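Side-chain contacts in Rho guanine nucleotide exchange factor TIAM2 (Mus musculus, PDB 3A8P), which activates the small GTPase Rac1 by stimulating GDP-GTP exchange and so links extracellular signals, such as laminin, to the cytoskeleton and neurite growth: residues Q41-L46 against L52-Y57; N187-H192 against R222-A227. One frame throughout, in Å; residues are numbered along the deposited sequence.

Overall arrangement
The chain is the PHCCEx piece of the exchange factor, which binds protein partners and membranes. It lacks the catalytic exchange domain. Contact 1 lies in the PH domain, where strand 40-47 pairs with strand 50-54. Contact 2 lies in the CC-Ex part and joins the long helix 171-206 to the short helix 222-231. The two do not touch: their centres are about 35 Å apart and their nearest atoms about 21 Å. They sit on opposite sides of the chain's centre, and contact 1 comes wholly before contact 2 along the chain. Contact 1 is a broad strand pairing with aromatic pairs on both faces. Contact 2 is one buried polar bridge between helices.

Contact 1. Residues Q41-L46 against L52-Y57; sequences QYWVTL and LFYETY
Trp-43 and Tyr-54 form an antiparallel hydrogen-bonded pair. Trp-43 N gives its hydrogen to Tyr-54 O at 2.8 Å. Tyr-54 N returns a bond to Trp-43 O at 2.9 Å. Thr-45 and Leu-52 repeat the exchange. Thr-45 N donates to Leu-52 O at 3.0 Å, and Leu-52 N to Thr-45 O at 2.9 Å. Val-44 and Phe-53 between them are a non-hydrogen-bonded pair. Val-44 makes backbone hydrogen bonds with Gly-15 of strand 11-26, and Phe-53 with Arg-69, just before strand 70-73. Val-44 CA makes a C-H...O contact with Leu-52 O at 3.4 Å.

On the Val-44 face, Val-44 CG2 sits over the Phe-53 ring, 4.1 Å from its centroid. The Phe-53 edge turns to the Tyr-42 face in an offset edge-to-face pair, with Phe-53 CD1 3.5 Å from Tyr-42 CD2. On the other face, Trp-43 swings its indole out with CG anti to the backbone N (chi1 172°). There the edge of Tyr-57 stands on the six-membered ring, planes at 84°, with Tyr-57 CE1 3.6 Å from Trp-43 CZ2. Trp-16 also meets this indole edge-to-face. With an alanine in place of Trp-43, the edge of Tyr-57 would probably lose the indole face it stands on, and Trp-16 would lose its edge-to-face mate. This is a beta hairpin of the antiparallel sheet of a PH domain.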
loop_
_atom_site.group_PDB
_atom_site.type_symbol
_atom_site.label_atom_id
_atom_site.label_comp_id
_atom_site.label_asym_id
_atom_site.label_seq_id
_atom_site.Cartn_x
_atom_site.Cartn_y
_atom_site.Cartn_z
ATOM N N GLN A 41 0.763 -21.535 8.787
ATOM C CA GLN A 41 -0.538 -21.180 9.348
ATOM C C GLN A 41 -0.393 -20.623 10.756
ATOM O O GLN A 41 0.431 -21.089 11.527
ATOM C CB GLN A 41 -1.446 -22.412 9.370
ATOM C CG GLN A 41 -2.859 -22.144 9.846
ATOM C CD GLN A 41 -3.671 -23.418 9.934
ATOM O OE1 GLN A 41 -3.206 -24.415 10.481
ATOM N NE2 GLN A 41 -4.889 -23.391 9.406
ATOM N N TYR A 42 -1.199 -19.621 11.088
ATOM C CA TYR A 42 -1.150 -19.013 12.408
ATOM C C TYR A 42 -2.542 -18.595 12.834
ATOM O O TYR A 42 -3.388 -18.301 11.996
ATOM C CB TYR A 42 -0.309 -17.728 12.398
ATOM C CG TYR A 42 1.166 -17.870 12.112
ATOM C CD1 TYR A 42 2.050 -18.282 13.108
ATOM C CD2 TYR A 42 1.686 -17.551 10.860
ATOM C CE1 TYR A 42 3.411 -18.367 12.867
ATOM C CE2 TYR A 42 3.049 -17.635 10.604
ATOM C CZ TYR A 42 3.906 -18.041 11.614
ATOM O OH TYR A 42 5.261 -18.092 11.388
ATOM N N TRP A 43 -2.773 -18.563 14.139
ATOM C CA TRP A 43 -4.028 -18.060 14.651
ATOM C C TRP A 43 -3.654 -16.581 14.764
ATOM O O TRP A 43 -2.722 -16.226 15.493
ATOM C CB TRP A 43 -4.342 -18.633 16.032
ATOM C CG TRP A 43 -5.528 -17.971 16.653
ATOM C CD1 TRP A 43 -5.517 -17.016 17.629
ATOM C CD2 TRP A 43 -6.899 -18.160 16.291
ATOM N NE1 TRP A 43 -6.796 -16.594 17.894
ATOM C CE2 TRP A 43 -7.667 -17.279 17.088
ATOM C CE3 TRP A 43 -7.557 -18.987 15.370
ATOM C CZ2 TRP A 43 -9.067 -17.200 16.992
ATOM C CZ3 TRP A 43 -8.955 -18.910 15.274
ATOM C CH2 TRP A 43 -9.690 -18.019 16.084
ATOM N N VAL A 44 -4.360 -15.724 14.036
ATOM C CA VAL A 44 -4.036 -14.303 14.027
ATOM C C VAL A 44 -5.082 -13.409 14.686
ATOM O O VAL A 44 -6.273 -13.661 14.580
ATOM C CB VAL A 44 -3.808 -13.834 12.561
ATOM C CG1 VAL A 44 -3.572 -12.326 12.502
ATOM C CG2 VAL A 44 -2.623 -14.574 11.969
ATOM N N THR A 45 -4.627 -12.370 15.380
ATOM C CA THR A 45 -5.549 -11.430 16.014
ATOM C C THR A 45 -5.186 -9.993 15.623
ATOM O O THR A 45 -4.018 -9.677 15.396
ATOM C CB THR A 45 -5.517 -11.538 17.559
ATOM O OG1 THR A 45 -4.270 -11.028 18.052
ATOM C CG2 THR A 45 -5.674 -12.987 17.997
ATOM N N LEU A 46 -6.199 -9.137 15.523
ATOM C CA LEU A 46 -5.999 -7.734 15.182
ATOM C C LEU A 46 -6.399 -6.903 16.392
ATOM O O LEU A 46 -7.570 -6.863 16.777
ATOM C CB LEU A 46 -6.855 -7.337 13.969
ATOM C CG LEU A 46 -6.857 -5.861 13.540
ATOM C CD1 LEU A 46 -5.449 -5.398 13.165
ATOM C CD2 LEU A 46 -7.802 -5.692 12.355
ATOM N N LEU A 52 -1.139 -9.818 15.562
ATOM C CA LEU A 52 -0.355 -10.723 16.401
ATOM C C LEU A 52 -0.527 -12.146 15.896
ATOM O O LEU A 52 -1.646 -12.604 15.675
ATOM C CB LEU A 52 -0.823 -10.632 17.851
ATOM C CG LEU A 52 -0.753 -9.225 18.444
ATOM C CD1 LEU A 52 -1.402 -9.214 19.817
ATOM C CD2 LEU A 52 0.707 -8.779 18.521
ATOM N N PHE A 53 0.588 -12.841 15.716
ATOM C CA PHE A 53 0.567 -14.208 15.218
ATOM C C PHE A 53 0.851 -15.212 16.329
ATOM O O PHE A 53 1.876 -15.131 16.993
ATOM C CB PHE A 53 1.608 -14.374 14.109
ATOM C CG PHE A 53 1.323 -13.568 12.874
ATOM C CD1 PHE A 53 1.144 -14.197 11.645
ATOM C CD2 PHE A 53 1.235 -12.181 12.933
ATOM C CE1 PHE A 53 0.883 -13.458 10.491
ATOM C CE2 PHE A 53 0.972 -11.429 11.779
ATOM C CZ PHE A 53 0.797 -12.073 10.558
ATOM N N TYR A 54 -0.064 -16.156 16.524
ATOM C CA TYR A 54 0.088 -17.188 17.544
ATOM C C TYR A 54 0.160 -18.526 16.826
ATOM O O TYR A 54 -0.581 -18.755 15.867
ATOM C CB TYR A 54 -1.119 -17.195 18.482
ATOM C CG TYR A 54 -1.289 -15.932 19.280
ATOM C CD1 TYR A 54 -0.730 -15.805 20.558
ATOM C CD2 TYR A 54 -2.013 -14.860 18.767
ATOM C CE1 TYR A 54 -0.898 -14.638 21.302
ATOM C CE2 TYR A 54 -2.184 -13.695 19.496
ATOM C CZ TYR A 54 -1.628 -13.590 20.763
ATOM O OH TYR A 54 -1.828 -12.443 21.489
ATOM N N GLU A 55 1.037 -19.413 17.278
ATOM C CA GLU A 55 1.141 -20.712 16.633
ATOM C C GLU A 55 0.026 -21.679 17.020
ATOM O O GLU A 55 -0.113 -22.742 16.417
ATOM C CB GLU A 55 2.518 -21.325 16.902
ATOM C CG GLU A 55 3.512 -21.008 15.783
ATOM C CD GLU A 55 4.958 -21.218 16.179
ATOM O OE1 GLU A 55 5.833 -21.078 15.296
ATOM O OE2 GLU A 55 5.219 -21.512 17.368
ATOM N N THR A 56 -0.782 -21.312 18.010
ATOM C CA THR A 56 -1.883 -22.171 18.424
ATOM C C THR A 56 -3.133 -21.356 18.728
ATOM O O THR A 56 -3.049 -20.190 19.111
ATOM C CB THR A 56 -1.523 -23.007 19.679
ATOM O OG1 THR A 56 -1.382 -22.139 20.810
ATOM C CG2 THR A 56 -0.214 -23.760 19.462
ATOM N N TYR A 57 -4.295 -21.975 18.547
ATOM C CA TYR A 57 -5.557 -21.303 18.814
ATOM C C TYR A 57 -5.686 -21.021 20.304
ATOM O O TYR A 57 -5.225 -21.806 21.132
ATOM C CB TYR A 57 -6.732 -22.173 18.363
ATOM C CG TYR A 57 -8.049 -21.717 18.937
ATOM C CD1 TYR A 57 -8.626 -20.511 18.541
ATOM C CD2 TYR A 57 -8.694 -22.466 19.919
ATOM C CE1 TYR A 57 -9.813 -20.059 19.112
ATOM C CE2 TYR A 57 -9.882 -22.024 20.497
ATOM C CZ TYR A 57 -10.434 -20.819 20.089
ATOM O OH TYR A 57 -11.606 -20.380 20.660
#

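Contact 2. Residues N187-H192 against R222-A227; sequences NLEKFH and RPSKLA
Glu-189 OE2 takes two hydrogen bonds. The hydroxyl of Ser-224 donates to it, with Ser-224 OG 2.7 Å from Glu-189 OE2. The second donor is the backbone N of Ser-221, just before the short helix. Ser-224 OG comes in at the syn lone pair of OE2, on the side of the other oxygen. Ser-224 OG is also 3.3 Å from Glu-189 OE1, but the hydrogen bond is to OE2.

Both side chains point across the gap between the helices. The CA atoms of Glu-189 and Ser-224 are 9.2 Å apart, and the glutamate spans about half of it. Its CG is anti to its own carbonyl carbon (chi1 -66°), and the chain is extended beyond CG (chi2 178°). This carries the carboxylate out to the serine.

Arg-246, from outside the two segments, completes the group. Its NH1 forms a salt bridge with Glu-189 OE1. Ser-224 OG, besides donating to Glu-189 OE2, is hydrogen-bonded to Arg-246 NH2. Each carboxylate oxygen thus has a partner. Both residues are buried. The nearby arginine would probably favour the charged form of the glutamate. Ser-221 OG also accepts a hydrogen bond from the backbone N of Ser-224, near the start of the helix.

Glu-189 belongs to helix 171-206, in the predicted coiled coil, and Ser-224 to the first turn of helix 222-231. Helix 236-245 packs against both: Phe-239 touches Glu-189, and Leu-242 touches Ser-224. Farther round helix 171-206, Leu-188 and Phe-191 rest on Asp-154 of helix 136-165.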
loop_
_atom_site.group_PDB
_atom_site.type_symbol
_atom_site.label_atom_id
_atom_site.label_comp_id
_atom_site.label_asym_id
_atom_site.label_seq_id
_atom_site.Cartn_x
_atom_site.Cartn_y
_atom_site.Cartn_z
ATOM N N ASN A 187 6.500 12.493 -6.698
ATOM C CA ASN A 187 5.512 13.098 -5.801
ATOM C C ASN A 187 4.100 12.728 -6.271
ATOM O O ASN A 187 3.207 12.477 -5.463
ATOM C CB ASN A 187 5.640 14.626 -5.782
ATOM C CG ASN A 187 6.917 15.101 -5.125
ATOM O OD1 ASN A 187 7.623 14.335 -4.478
ATOM N ND2 ASN A 187 7.209 16.385 -5.278
ATOM N N LEU A 188 3.906 12.695 -7.584
ATOM C CA LEU A 188 2.600 12.358 -8.150
ATOM C C LEU A 188 2.194 10.908 -7.886
ATOM O O LEU A 188 1.022 10.616 -7.664
ATOM C CB LEU A 188 2.591 12.640 -9.652
ATOM C CG LEU A 188 2.566 14.130 -10.013
ATOM C CD1 LEU A 188 2.853 14.318 -11.495
ATOM C CD2 LEU A 188 1.202 14.708 -9.653
ATOM N N GLU A 189 3.163 10.001 -7.916
ATOM C CA GLU A 189 2.874 8.592 -7.665
ATOM C C GLU A 189 2.442 8.427 -6.209
ATOM O O GLU A 189 1.517 7.679 -5.908
ATOM C CB GLU A 189 4.112 7.742 -7.959
ATOM C CG GLU A 189 4.494 7.739 -9.431
ATOM C CD GLU A 189 5.750 6.928 -9.709
ATOM O OE1 GLU A 189 6.804 7.240 -9.111
ATOM O OE2 GLU A 189 5.681 5.981 -10.523
ATOM N N LYS A 190 3.124 9.137 -5.318
ATOM C CA LYS A 190 2.819 9.110 -3.897
ATOM C C LYS A 190 1.405 9.665 -3.673
ATOM O O LYS A 190 0.618 9.079 -2.922
ATOM C CB LYS A 190 3.860 9.950 -3.144
ATOM C CG LYS A 190 3.626 10.160 -1.644
ATOM C CD LYS A 190 3.739 8.870 -0.850
ATOM C CE LYS A 190 4.108 9.141 0.609
ATOM N NZ LYS A 190 3.200 10.125 1.268
ATOM N N PHE A 191 1.069 10.783 -4.322
ATOM C CA PHE A 191 -0.266 11.351 -4.137
ATOM C C PHE A 191 -1.326 10.368 -4.604
ATOM O O PHE A 191 -2.347 10.197 -3.941
ATOM C CB PHE A 191 -0.431 12.685 -4.880
ATOM C CG PHE A 191 0.440 13.793 -4.341
ATOM C CD1 PHE A 191 0.707 13.889 -2.977
ATOM C CD2 PHE A 191 0.999 14.736 -5.200
ATOM C CE1 PHE A 191 1.528 14.914 -2.472
ATOM C CE2 PHE A 191 1.819 15.764 -4.712
ATOM C CZ PHE A 191 2.083 15.853 -3.347
ATOM N N HIS A 192 -1.080 9.729 -5.744
ATOM C CA HIS A 192 -2.009 8.742 -6.286
ATOM C C HIS A 192 -2.109 7.552 -5.339
ATOM O O HIS A 192 -3.181 6.970 -5.181
ATOM C CB HIS A 192 -1.533 8.249 -7.659
ATOM C CG HIS A 192 -1.885 9.164 -8.787
ATOM N ND1 HIS A 192 -3.164 9.266 -9.289
ATOM C CD2 HIS A 192 -1.125 10.018 -9.514
ATOM C CE1 HIS A 192 -3.177 10.140 -10.279
ATOM N NE2 HIS A 192 -1.953 10.611 -10.436
ATOM N N ARG A 222 7.069 5.010 -16.092
ATOM C CA ARG A 222 7.824 3.983 -16.811
ATOM C C ARG A 222 8.955 3.464 -15.926
ATOM O O ARG A 222 9.136 2.258 -15.778
ATOM C CB ARG A 222 8.410 4.540 -18.110
ATOM C CG ARG A 222 7.404 4.744 -19.226
ATOM C CD ARG A 222 8.139 4.927 -20.547
ATOM N NE ARG A 222 9.122 3.859 -20.743
ATOM C CZ ARG A 222 8.831 2.621 -21.135
ATOM N NH1 ARG A 222 7.573 2.273 -21.391
ATOM N NH2 ARG A 222 9.801 1.724 -21.266
ATOM N N PRO A 223 9.734 4.377 -15.319
ATOM C CA PRO A 223 10.827 3.921 -14.458
ATOM C C PRO A 223 10.297 3.000 -13.361
ATOM O O PRO A 223 10.888 1.965 -13.070
ATOM C CB PRO A 223 11.395 5.224 -13.902
ATOM C CG PRO A 223 11.151 6.192 -15.007
ATOM C CD PRO A 223 9.741 5.845 -15.437
ATOM N N SER A 224 9.173 3.374 -12.753
ATOM C CA SER A 224 8.598 2.550 -11.695
ATOM C C SER A 224 8.199 1.170 -12.212
ATOM O O SER A 224 8.479 0.150 -11.576
ATOM C CB SER A 224 7.382 3.243 -11.077
ATOM O OG SER A 224 7.776 4.360 -10.308
ATOM N N LYS A 225 7.551 1.134 -13.369
ATOM C CA LYS A 225 7.131 -0.135 -13.932
ATOM C C LYS A 225 8.346 -1.042 -14.202
ATOM O O LYS A 225 8.303 -2.249 -13.949
ATOM C CB LYS A 225 6.327 0.089 -15.220
ATOM C CG LYS A 225 5.473 -1.113 -15.571
ATOM C CD LYS A 225 5.004 -1.131 -17.018
ATOM C CE LYS A 225 3.850 -0.198 -17.264
ATOM N NZ LYS A 225 3.197 -0.544 -18.566
ATOM N N LEU A 226 9.432 -0.464 -14.706
ATOM C CA LEU A 226 10.638 -1.248 -14.969
ATOM C C LEU A 226 11.216 -1.811 -13.678
ATOM O O LEU A 226 11.645 -2.962 -13.631
ATOM C CB LEU A 226 11.700 -0.393 -15.672
ATOM C CG LEU A 226 11.584 -0.249 -17.193
ATOM C CD1 LEU A 226 10.211 0.286 -17.582
ATOM C CD2 LEU A 226 12.680 0.683 -17.687
ATOM N N ALA A 227 11.230 -0.999 -12.628
ATOM C CA ALA A 227 11.763 -1.452 -11.354
ATOM C C ALA A 227 10.892 -2.575 -10.799
ATOM O O ALA A 227 11.405 -3.588 -10.312
ATOM C CB ALA A 227 11.834 -0.292 -10.366
#